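Local coordinates for phospholipase C beta (PDB 1JAD), which forms the long, almost wholly helical C-terminal region of a phospholipase C of the beta class, seen here as a pair of identical subunits, at residues A[119-122]-A[123-126]; A[187-190]-A[191-195]; A[236-239]-A[240-244]. All blocks are in the same frame, centred on the assembly; numbering follows the deposited sequence.

Contact 1: A[119-122]-A[123-126]; sequences EKQI and AELK
Glu124 folds back over the turn before it and lies against Lys120 and Gln121, and this is where the side chains come closest. Its CG sits 2.9 Å from Lys120 O, snug against a carbonyl that also accepts the backbone N of Glu124 at 2.8 Å. The first torsion explains the fold: CG stands beside the residue's own backbone N (chi1 -53°), and the extended remainder then carries the carboxylate alongside Gln121. OE1 lies 3.0 Å from Gln121 CA. The two side chains run the same way, with amide and carboxylate planes 22° apart, yet the glutamine offers carbon, not its amide: Gln121 CG lies 3.7 Å from Glu124 OE1. That oxygen takes its hydrogen bond from Thr18. Leu125 completes the close-packed part, its CG 3.3 Å from Gln121 O. The solvent side is looser. Glu119, Ile122, Ala123 and Lys126 are exposed, and this flank is tied mainly by ordinary helical bonds such as Lys126 N to Ile122 O, 2.9 Å. Lys126 leads its amine away from the preceding turn, to a long, weak ion pair with Glu130. Within the antiparallel helical hairpin, Leu125 of helix 75-155 rests on Leu197 and Glu198 of helix 161-245 and Gln121 on Gln201, while loop residues Thr18 and Met27 touch Gln121 and Lys120.

Contact 2: A[187-190]-A[191-195]; sequences TEKT and ARYQQ. With SO4 (sulfate ion), chain C.
Lys189 runs out fully extended from a CG that is trans to its own backbone N (chi1 -177°), and Arg192 bends at chi3 (53°) so that its guanidinium crosses the lysine chain at a slant, Arg192 NH2 3.7 Å from Lys189 CG. Tyr193 lies next to the lysine and points the same way, with Lys189 CE 3.7 Å from Tyr193 CE1. The three side chains thus meet at a sulfate ion, probably left from the crystallisation liquor. Sulfate O3 lies at the edge of the guanidinium, near its plane, and both terminal nitrogens grip it: Arg192 NH1 at 2.8 Å and Arg192 NH2 at 3.0 Å. The same oxygen sits at the edge of the Tyr193 ring. Lys189 NZ reaches sulfate O4 at 2.8 Å through a weak bond, and it also binds Thr11 O. A water bridges Lys189 NZ and Tyr193 OH, 2.8 Å from each. Beneath, Tyr193 N bonds Lys189 O at 2.8 Å. Gln194 and Thr187 pack on Glu212 and Val220 of the second subunit. An anion bound by side chains at i and i+3, with the i+4 ring edge beside it, uses the spacing of a single helical face, here on a long antiparallel coiled coil.

Contact 3: A[236-239]-A[240-244]; sequences EMVK and NYMKE
Lys239, Asn240 and Val238 have the most surface buried at this bend in helix 161-245, in the three-helix part of this long coiled-coil rod, where it packs against helix 28-64 and helix 75-155. Lys239 and Asn240 owe most of their burial to being chain neighbours at the join, but Lys239 also meets Lys243 a turn later. The extended Lys243 passes over the Lys239 carbonyl, its CG 3.4 Å from Lys239 O, and the aliphatic parts of the two lysines come near each other, Lys239 CG to Lys243 CE 4.3 Å. Lys239 is folded at chi3 and chi4, and the like-charged NZ atoms of Lys239 and Lys243 stay 6.9 Å apart. On the inner side, Val238 and the selenomethionine Met242 run side by side, with Val238 CG1 to Met242 CG at 4.0 Å. Val238 also rests on Glu84 and Leu87 of helix 75-155, while Met242 touches Phe63 and Tyr241 touches Tyr59 of helix 28-64. The backbone changes its pattern here: the N atoms of Lys243 and Glu244 bond three residues back, Lys243 N to Asn240 O at 3.3 Å and Glu244 N to Tyr241 O at 3.0 Å, and the helix kinks. A turn earlier the usual i to i+4 bond is still sound: Asn240 N gives a nearly straight bond (166°) to Glu236 O at 3.0 Å.

Overall arrangement
Along the chain the three contacts come in numerical order: contact 1 on helix 75-155, then contacts 2 and 3 on helix 161-245. These two long helices follow each other and run antiparallel, which brings contact 1 close to contact 2; their centres are 15 Å apart and their nearest atoms about 4 Å, without touching. Contact 3 is far along the rod, its centre 61 Å from that of contact 1 and 72 Å from that of contact 2, on the opposite side of the chain's centre from the latter. Contact 2 also reaches the second subunit, whereas contacts 1 and 3 do not. One continuous helix therefore serves dimer packing, hairpin pairing and the three-helix end of this elongated region.

Contact 1: A[119-122]-A[123-126]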
ATOM      1  N   GLU A 119      -2.394   0.299  -8.367  1.00 47.54           N
ATOM      2  CA  GLU A 119      -2.653   1.150  -9.521  1.00 47.32           C
ATOM      3  C   GLU A 119      -4.119   1.539  -9.662  1.00 45.28           C
ATOM      4  O   GLU A 119      -4.447   2.703  -9.903  1.00 44.46           O
ATOM      5  CB  GLU A 119      -2.172   0.463 -10.799  1.00 49.01           C
ATOM      6  CG  GLU A 119      -2.374   1.293 -12.047  1.00 52.57           C
ATOM      7  CD  GLU A 119      -1.852   0.601 -13.285  1.00 55.84           C
ATOM      8  OE1 GLU A 119      -2.250  -0.560 -13.523  1.00 57.86           O
ATOM      9  OE2 GLU A 119      -1.052   1.219 -14.021  1.00 57.67           O
ATOM     10  N   LYS A 120      -5.002   0.561  -9.514  1.00 43.39           N
ATOM     11  CA  LYS A 120      -6.425   0.820  -9.625  1.00 40.47           C
ATOM     12  C   LYS A 120      -6.896   1.712  -8.485  1.00 37.49           C
ATOM     13  O   LYS A 120      -7.605   2.690  -8.703  1.00 36.27           O
ATOM     14  CB  LYS A 120      -7.188  -0.506  -9.639  1.00 41.67           C
ATOM     15  CG  LYS A 120      -6.828  -1.359 -10.851  1.00 44.34           C
ATOM     16  CD  LYS A 120      -7.676  -2.609 -10.972  1.00 45.41           C
ATOM     17  CE  LYS A 120      -7.389  -3.302 -12.294  1.00 47.54           C
ATOM     18  NZ  LYS A 120      -7.591  -2.377 -13.456  1.00 47.18           N
ATOM     19  N   GLN A 121      -6.468   1.387  -7.273  1.00 34.07           N
ATOM     20  CA  GLN A 121      -6.851   2.154  -6.102  1.00 32.23           C
ATOM     21  C   GLN A 121      -6.466   3.624  -6.212  1.00 32.58           C
ATOM     22  O   GLN A 121      -7.169   4.505  -5.695  1.00 30.95           O
ATOM     23  CB  GLN A 121      -6.248   1.509  -4.859  1.00 31.13           C
ATOM     24  CG  GLN A 121      -6.720   0.071  -4.694  1.00 27.81           C
ATOM     25  CD  GLN A 121      -6.123  -0.624  -3.498  1.00 27.84           C
ATOM     26  OE1 GLN A 121      -6.499  -1.752  -3.174  1.00 28.20           O
ATOM     27  NE2 GLN A 121      -5.187   0.039  -2.831  1.00 31.21           N
ATOM     28  N   ILE A 122      -5.357   3.894  -6.894  1.00 31.79           N
ATOM     29  CA  ILE A 122      -4.932   5.271  -7.089  1.00 29.34           C
ATOM     30  C   ILE A 122      -5.891   5.933  -8.069  1.00 29.06           C
ATOM     31  O   ILE A 122      -6.295   7.084  -7.879  1.00 30.54           O
ATOM     32  CB  ILE A 122      -3.494   5.355  -7.647  1.00 28.79           C
ATOM     33  CG1 ILE A 122      -2.486   5.022  -6.543  1.00 28.08           C
ATOM     34  CG2 ILE A 122      -3.227   6.747  -8.212  1.00 25.94           C
ATOM     35  CD1 ILE A 122      -2.497   6.018  -5.383  1.00 29.86           C
ATOM     36  N   ALA A 123      -6.266   5.192  -9.109  1.00 26.84           N
ATOM     37  CA  ALA A 123      -7.173   5.712 -10.119  1.00 24.61           C
ATOM     38  C   ALA A 123      -8.548   5.976  -9.523  1.00 24.54           C
ATOM     39  O   ALA A 123      -9.222   6.920  -9.910  1.00 25.46           O
ATOM     40  CB  ALA A 123      -7.284   4.737 -11.264  1.00 21.35           C
ATOM     41  N   GLU A 124      -8.965   5.137  -8.582  1.00 24.87           N
ATOM     42  CA  GLU A 124     -10.265   5.303  -7.944  1.00 27.42           C
ATOM     43  C   GLU A 124     -10.230   6.597  -7.154  1.00 28.09           C
ATOM     44  O   GLU A 124     -11.062   7.470  -7.364  1.00 31.33           O
ATOM     45  CB  GLU A 124     -10.549   4.123  -7.021  1.00 27.13           C
ATOM     46  CG  GLU A 124     -10.384   2.810  -7.740  1.00 32.47           C
ATOM     47  CD  GLU A 124     -10.305   1.630  -6.811  1.00 34.55           C
ATOM     48  OE1 GLU A 124      -9.827   1.811  -5.663  1.00 35.42           O
ATOM     49  OE2 GLU A 124     -10.686   0.518  -7.243  1.00 35.45           O
ATOM     50  N   LEU A 125      -9.250   6.726  -6.264  1.00 29.52           N
ATOM     51  CA  LEU A 125      -9.111   7.925  -5.449  1.00 29.99           C
ATOM     52  C   LEU A 125      -9.036   9.144  -6.333  1.00 29.69           C
ATOM     53  O   LEU A 125      -9.524  10.210  -5.973  1.00 31.19           O
ATOM     54  CB  LEU A 125      -7.848   7.870  -4.589  1.00 31.91           C
ATOM     55  CG  LEU A 125      -7.737   6.834  -3.466  1.00 35.35           C
ATOM     56  CD1 LEU A 125      -6.360   6.954  -2.830  1.00 36.42           C
ATOM     57  CD2 LEU A 125      -8.825   7.059  -2.423  1.00 35.52           C
ATOM     58  N   LYS A 126      -8.429   8.993  -7.500  1.00 27.49           N
ATOM     59  CA  LYS A 126      -8.297  10.120  -8.398  1.00 25.90           C
ATOM     60  C   LYS A 126      -9.647  10.445  -9.014  1.00 24.38           C
ATOM     61  O   LYS A 126     -10.021  11.613  -9.146  1.00 25.43           O
ATOM     62  CB  LYS A 126      -7.265   9.800  -9.477  1.00 28.07           C
ATOM     63  CG  LYS A 126      -6.914  10.970 -10.368  1.00 30.41           C
ATOM     64  CD  LYS A 126      -5.788  10.588 -11.324  1.00 31.51           C
ATOM     65  CE  LYS A 126      -5.435  11.745 -12.242  1.00 32.10           C
ATOM     66  NZ  LYS A 126      -6.596  12.104 -13.103  1.00 34.19           N
TER

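Contact 2: A[187-190]-A[191-195]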
ATOM      1  N   THR A 187     -17.548  18.822   0.170  1.00 20.78           N
ATOM      2  CA  THR A 187     -16.289  18.506   0.810  1.00 20.77           C
ATOM      3  C   THR A 187     -16.503  17.505   1.933  1.00 19.77           C
ATOM      4  O   THR A 187     -15.724  16.564   2.086  1.00 21.65           O
ATOM      5  CB  THR A 187     -15.613  19.792   1.322  1.00 20.86           C
ATOM      6  OG1 THR A 187     -15.155  20.553   0.194  1.00 20.79           O
ATOM      7  CG2 THR A 187     -14.444  19.468   2.211  1.00 22.82           C
ATOM      8  N   GLU A 188     -17.561  17.688   2.713  1.00 19.38           N
ATOM      9  CA  GLU A 188     -17.844  16.754   3.798  1.00 15.57           C
ATOM     10  C   GLU A 188     -18.279  15.401   3.224  1.00 14.36           C
ATOM     11  O   GLU A 188     -17.839  14.349   3.685  1.00 12.64           O
ATOM     12  CB  GLU A 188     -18.914  17.334   4.733  1.00 16.44           C
ATOM     13  CG  GLU A 188     -18.394  18.503   5.588  1.00 19.80           C
ATOM     14  CD  GLU A 188     -19.462  19.201   6.452  1.00 22.28           C
ATOM     15  OE1 GLU A 188     -19.087  20.137   7.191  1.00 21.37           O
ATOM     16  OE2 GLU A 188     -20.662  18.840   6.398  1.00 18.66           O
ATOM     17  N   LYS A 189     -19.133  15.414   2.210  1.00 13.18           N
ATOM     18  CA  LYS A 189     -19.566  14.157   1.612  1.00 12.09           C
ATOM     19  C   LYS A 189     -18.359  13.485   0.926  1.00 11.82           C
ATOM     20  O   LYS A 189     -18.132  12.283   1.092  1.00 10.29           O
ATOM     21  CB  LYS A 189     -20.688  14.422   0.608  1.00 13.20           C
ATOM     22  CG  LYS A 189     -21.279  13.173  -0.038  1.00 13.35           C
ATOM     23  CD  LYS A 189     -22.413  13.552  -0.996  1.00 11.89           C
ATOM     24  CE  LYS A 189     -23.049  12.311  -1.603  1.00 17.12           C
ATOM     25  NZ  LYS A 189     -24.113  12.628  -2.597  1.00 19.25           N
ATOM     26  N   THR A 190     -17.575  14.249   0.163  1.00 13.94           N
ATOM     27  CA  THR A 190     -16.392  13.663  -0.487  1.00 12.90           C
ATOM     28  C   THR A 190     -15.505  13.022   0.584  1.00 12.17           C
ATOM     29  O   THR A 190     -14.928  11.958   0.376  1.00 13.19           O
ATOM     30  CB  THR A 190     -15.591  14.723  -1.264  1.00 15.58           C
ATOM     31  OG1 THR A 190     -16.432  15.320  -2.264  1.00 17.78           O
ATOM     32  CG2 THR A 190     -14.387  14.088  -1.942  1.00 18.17           C
ATOM     33  N   ALA A 191     -15.407  13.647   1.749  1.00 12.33           N
ATOM     34  CA  ALA A 191     -14.609  13.061   2.814  1.00 12.82           C
ATOM     35  C   ALA A 191     -15.203  11.711   3.247  1.00 18.02           C
ATOM     36  O   ALA A 191     -14.463  10.751   3.528  1.00 19.64           O
ATOM     37  CB  ALA A 191     -14.546  13.996   3.987  1.00  7.81           C
ATOM     38  N   ARG A 192     -16.531  11.620   3.306  1.00 16.80           N
ATOM     39  CA  ARG A 192     -17.148  10.355   3.702  1.00 16.36           C
ATOM     40  C   ARG A 192     -16.902   9.297   2.633  1.00 18.49           C
ATOM     41  O   ARG A 192     -16.554   8.166   2.950  1.00 18.98           O
ATOM     42  CB  ARG A 192     -18.662  10.526   3.961  1.00 13.20           C
ATOM     43  CG  ARG A 192     -19.434   9.208   4.154  1.00  9.24           C
ATOM     44  CD  ARG A 192     -20.792   9.411   4.845  1.00  8.78           C
ATOM     45  NE  ARG A 192     -21.615  10.413   4.167  1.00  9.61           N
ATOM     46  CZ  ARG A 192     -22.367  10.150   3.108  1.00  7.35           C
ATOM     47  NH1 ARG A 192     -22.394   8.915   2.629  1.00  8.44           N
ATOM     48  NH2 ARG A 192     -23.051  11.125   2.509  1.00  7.04           N
ATOM     49  N   TYR A 193     -17.080   9.654   1.366  1.00 19.83           N
ATOM     50  CA  TYR A 193     -16.833   8.690   0.294  1.00 20.87           C
ATOM     51  C   TYR A 193     -15.371   8.247   0.222  1.00 21.57           C
ATOM     52  O   TYR A 193     -15.086   7.083  -0.079  1.00 21.42           O
ATOM     53  CB  TYR A 193     -17.255   9.268  -1.057  1.00 23.75           C
ATOM     54  CG  TYR A 193     -18.734   9.079  -1.373  1.00 28.13           C
ATOM     55  CD1 TYR A 193     -19.730   9.513  -0.481  1.00 28.06           C
ATOM     56  CD2 TYR A 193     -19.137   8.467  -2.568  1.00 26.15           C
ATOM     57  CE1 TYR A 193     -21.082   9.344  -0.768  1.00 28.67           C
ATOM     58  CE2 TYR A 193     -20.485   8.295  -2.865  1.00 27.45           C
ATOM     59  CZ  TYR A 193     -21.450   8.735  -1.965  1.00 30.41           C
ATOM     60  OH  TYR A 193     -22.783   8.591  -2.276  1.00 31.92           O
ATOM     61  N   GLN A 194     -14.439   9.150   0.510  1.00 20.46           N
ATOM     62  CA  GLN A 194     -13.029   8.769   0.436  1.00 21.33           C
ATOM     63  C   GLN A 194     -12.656   7.833   1.580  1.00 22.02           C
ATOM     64  O   GLN A 194     -11.966   6.833   1.388  1.00 23.45           O
ATOM     65  CB  GLN A 194     -12.120  10.006   0.430  1.00 18.95           C
ATOM     66  CG  GLN A 194     -10.650   9.637   0.518  1.00 17.86           C
ATOM     67  CD  GLN A 194      -9.699  10.823   0.439  1.00 11.98           C
ATOM     68  OE1 GLN A 194      -8.542  10.707   0.826  1.00 17.48           O
ATOM     69  NE2 GLN A 194     -10.164  11.947  -0.081  1.00  9.59           N
ATOM     70  N   GLN A 195     -13.141   8.149   2.772  1.00 22.93           N
ATOM     71  CA  GLN A 195     -12.880   7.337   3.942  1.00 19.21           C
ATOM     72  C   GLN A 195     -13.345   5.897   3.738  1.00 20.42           C
ATOM     73  O   GLN A 195     -12.621   4.944   4.039  1.00 21.05           O
ATOM     74  CB  GLN A 195     -13.574   7.985   5.143  1.00 20.53           C
ATOM     75  CG  GLN A 195     -13.709   7.122   6.387  1.00 27.99           C
ATOM     76  CD  GLN A 195     -14.848   6.116   6.264  1.00 31.85           C
ATOM     77  OE1 GLN A 195     -16.025   6.496   6.150  1.00 34.59           O
ATOM     78  NE2 GLN A 195     -14.504   4.829   6.268  1.00 32.38           N
TER
HETATM   79  S   SO4 C4001     -25.603   9.650   0.032  1.00 52.31           S
HETATM   80  O1  SO4 C4001     -26.419  10.168   1.154  1.00 52.43           O
HETATM   81  O2  SO4 C4001     -26.241   8.451  -0.554  1.00 52.32           O
HETATM   82  O3  SO4 C4001     -24.268   9.273   0.534  1.00 52.51           O
HETATM   83  O4  SO4 C4001     -25.477  10.696  -1.008  1.00 51.72           O
HETATM   84  O   HOH W   1     -23.548  10.386  -4.250  1.00 30.78           O

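Contact 3: A[236-239]-A[240-244]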
ATOM      1  N   GLU A 236      12.540 -48.292   1.426  1.00 64.66           N
ATOM      2  CA  GLU A 236      11.855 -49.138   0.455  1.00 65.51           C
ATOM      3  C   GLU A 236      12.511 -48.998  -0.915  1.00 65.59           C
ATOM      4  O   GLU A 236      12.950 -49.988  -1.499  1.00 66.47           O
ATOM      5  CB  GLU A 236      10.373 -48.765   0.343  1.00 66.30           C
ATOM      6  CG  GLU A 236       9.547 -49.021   1.595  1.00 69.76           C
ATOM      7  CD  GLU A 236       8.056 -48.762   1.373  1.00 72.65           C
ATOM      8  OE1 GLU A 236       7.692 -47.627   0.987  1.00 73.03           O
ATOM      9  OE2 GLU A 236       7.247 -49.695   1.587  1.00 73.16           O
HETATM   10  N   MSE A 237      12.575 -47.772  -1.425  1.00 65.42           N
HETATM   11  CA  MSE A 237      13.184 -47.517  -2.727  1.00 65.13           C
HETATM   12  C   MSE A 237      14.558 -48.186  -2.815  1.00 64.47           C
HETATM   13  O   MSE A 237      15.000 -48.575  -3.897  1.00 63.08           O
HETATM   14  CB  MSE A 237      13.292 -46.003  -2.968  1.00 66.80           C
HETATM   15  CG  MSE A 237      13.826 -45.599  -4.348  1.00 70.60           C
HETATM   16 SE   MSE A 237      15.624 -45.304  -4.445  1.00 76.34          SE
HETATM   17  CE  MSE A 237      15.756 -43.825  -3.440  1.00 72.86           C
ATOM     18  N   VAL A 238      15.220 -48.330  -1.669  1.00 64.04           N
ATOM     19  CA  VAL A 238      16.529 -48.974  -1.615  1.00 64.65           C
ATOM     20  C   VAL A 238      16.348 -50.483  -1.750  1.00 65.44           C
ATOM     21  O   VAL A 238      17.032 -51.126  -2.541  1.00 65.49           O
ATOM     22  CB  VAL A 238      17.261 -48.683  -0.283  1.00 64.48           C
ATOM     23  CG1 VAL A 238      18.573 -49.454  -0.229  1.00 62.91           C
ATOM     24  CG2 VAL A 238      17.529 -47.192  -0.151  1.00 63.85           C
ATOM     25  N   LYS A 239      15.426 -51.040  -0.967  1.00 65.47           N
ATOM     26  CA  LYS A 239      15.132 -52.471  -1.000  1.00 64.90           C
ATOM     27  C   LYS A 239      14.940 -52.890  -2.460  1.00 64.86           C
ATOM     28  O   LYS A 239      15.551 -53.853  -2.925  1.00 65.03           O
ATOM     29  CB  LYS A 239      13.861 -52.754  -0.196  1.00 64.38           C
ATOM     30  CG  LYS A 239      13.510 -54.218  -0.047  1.00 64.29           C
ATOM     31  CD  LYS A 239      12.200 -54.385   0.715  1.00 65.33           C
ATOM     32  CE  LYS A 239      12.235 -53.669   2.066  1.00 65.30           C
ATOM     33  NZ  LYS A 239      13.341 -54.157   2.937  1.00 65.91           N
ATOM     34  N   ASN A 240      14.087 -52.159  -3.173  1.00 64.73           N
ATOM     35  CA  ASN A 240      13.835 -52.428  -4.584  1.00 65.51           C
ATOM     36  C   ASN A 240      15.150 -52.302  -5.342  1.00 65.70           C
ATOM     37  O   ASN A 240      15.408 -53.041  -6.293  1.00 65.99           O
ATOM     38  CB  ASN A 240      12.839 -51.413  -5.163  1.00 66.59           C
ATOM     39  CG  ASN A 240      11.411 -51.653  -4.704  1.00 67.20           C
ATOM     40  OD1 ASN A 240      11.128 -51.723  -3.506  1.00 66.74           O
ATOM     41  ND2 ASN A 240      10.498 -51.766  -5.664  1.00 67.94           N
ATOM     42  N   TYR A 241      15.971 -51.351  -4.905  1.00 65.45           N
ATOM     43  CA  TYR A 241      17.266 -51.076  -5.520  1.00 65.19           C
ATOM     44  C   TYR A 241      18.263 -52.222  -5.313  1.00 65.22           C
ATOM     45  O   TYR A 241      19.039 -52.548  -6.215  1.00 65.26           O
ATOM     46  CB  TYR A 241      17.830 -49.774  -4.945  1.00 64.44           C
ATOM     47  CG  TYR A 241      19.122 -49.311  -5.569  1.00 64.41           C
ATOM     48  CD1 TYR A 241      19.179 -48.952  -6.915  1.00 64.94           C
ATOM     49  CD2 TYR A 241      20.290 -49.223  -4.811  1.00 64.81           C
ATOM     50  CE1 TYR A 241      20.367 -48.512  -7.494  1.00 65.20           C
ATOM     51  CE2 TYR A 241      21.484 -48.786  -5.380  1.00 65.35           C
ATOM     52  CZ  TYR A 241      21.515 -48.430  -6.720  1.00 65.51           C
ATOM     53  OH  TYR A 241      22.689 -47.987  -7.284  1.00 66.18           O
HETATM   54  N   MSE A 242      18.235 -52.833  -4.131  1.00 65.06           N
HETATM   55  CA  MSE A 242      19.136 -53.938  -3.818  1.00 65.91           C
HETATM   56  C   MSE A 242      18.754 -55.223  -4.552  1.00 67.21           C
HETATM   57  O   MSE A 242      19.353 -56.276  -4.332  1.00 67.92           O
HETATM   58  CB  MSE A 242      19.172 -54.202  -2.307  1.00 64.96           C
HETATM   59  CG  MSE A 242      19.741 -53.054  -1.478  1.00 64.64           C
HETATM   60 SE   MSE A 242      21.437 -52.570  -1.935  1.00 66.17          SE
HETATM   61  CE  MSE A 242      22.375 -54.072  -1.534  1.00 62.59           C
ATOM     62  N   LYS A 243      17.750 -55.133  -5.416  1.00 68.41           N
ATOM     63  CA  LYS A 243      17.310 -56.282  -6.192  1.00 70.11           C
ATOM     64  C   LYS A 243      17.662 -56.018  -7.650  1.00 72.51           C
ATOM     65  O   LYS A 243      17.607 -56.910  -8.494  1.00 72.86           O
ATOM     66  CB  LYS A 243      15.802 -56.479  -6.036  1.00 68.65           C
ATOM     67  CG  LYS A 243      15.369 -56.764  -4.609  1.00 69.33           C
ATOM     68  CD  LYS A 243      13.869 -56.990  -4.513  1.00 69.84           C
ATOM     69  CE  LYS A 243      13.451 -57.310  -3.090  1.00 69.54           C
ATOM     70  NZ  LYS A 243      11.983 -57.534  -2.979  1.00 70.53           N
ATOM     71  N   GLU A 244      18.031 -54.774  -7.930  1.00 75.46           N
ATOM     72  CA  GLU A 244      18.398 -54.350  -9.272  1.00 78.35           C
ATOM     73  C   GLU A 244      19.917 -54.402  -9.388  1.00 80.50           C
ATOM     74  O   GLU A 244      20.467 -54.369 -10.490  1.00 81.10           O
ATOM     75  CB  GLU A 244      17.914 -52.916  -9.514  1.00 78.57           C
ATOM     76  CG  GLU A 244      16.422 -52.706  -9.272  1.00 79.49           C
ATOM     77  CD  GLU A 244      16.007 -51.243  -9.350  1.00 80.54           C
ATOM     78  OE1 GLU A 244      16.173 -50.624 -10.423  1.00 81.30           O
ATOM     79  OE2 GLU A 244      15.514 -50.708  -8.335  1.00 81.52           O
TER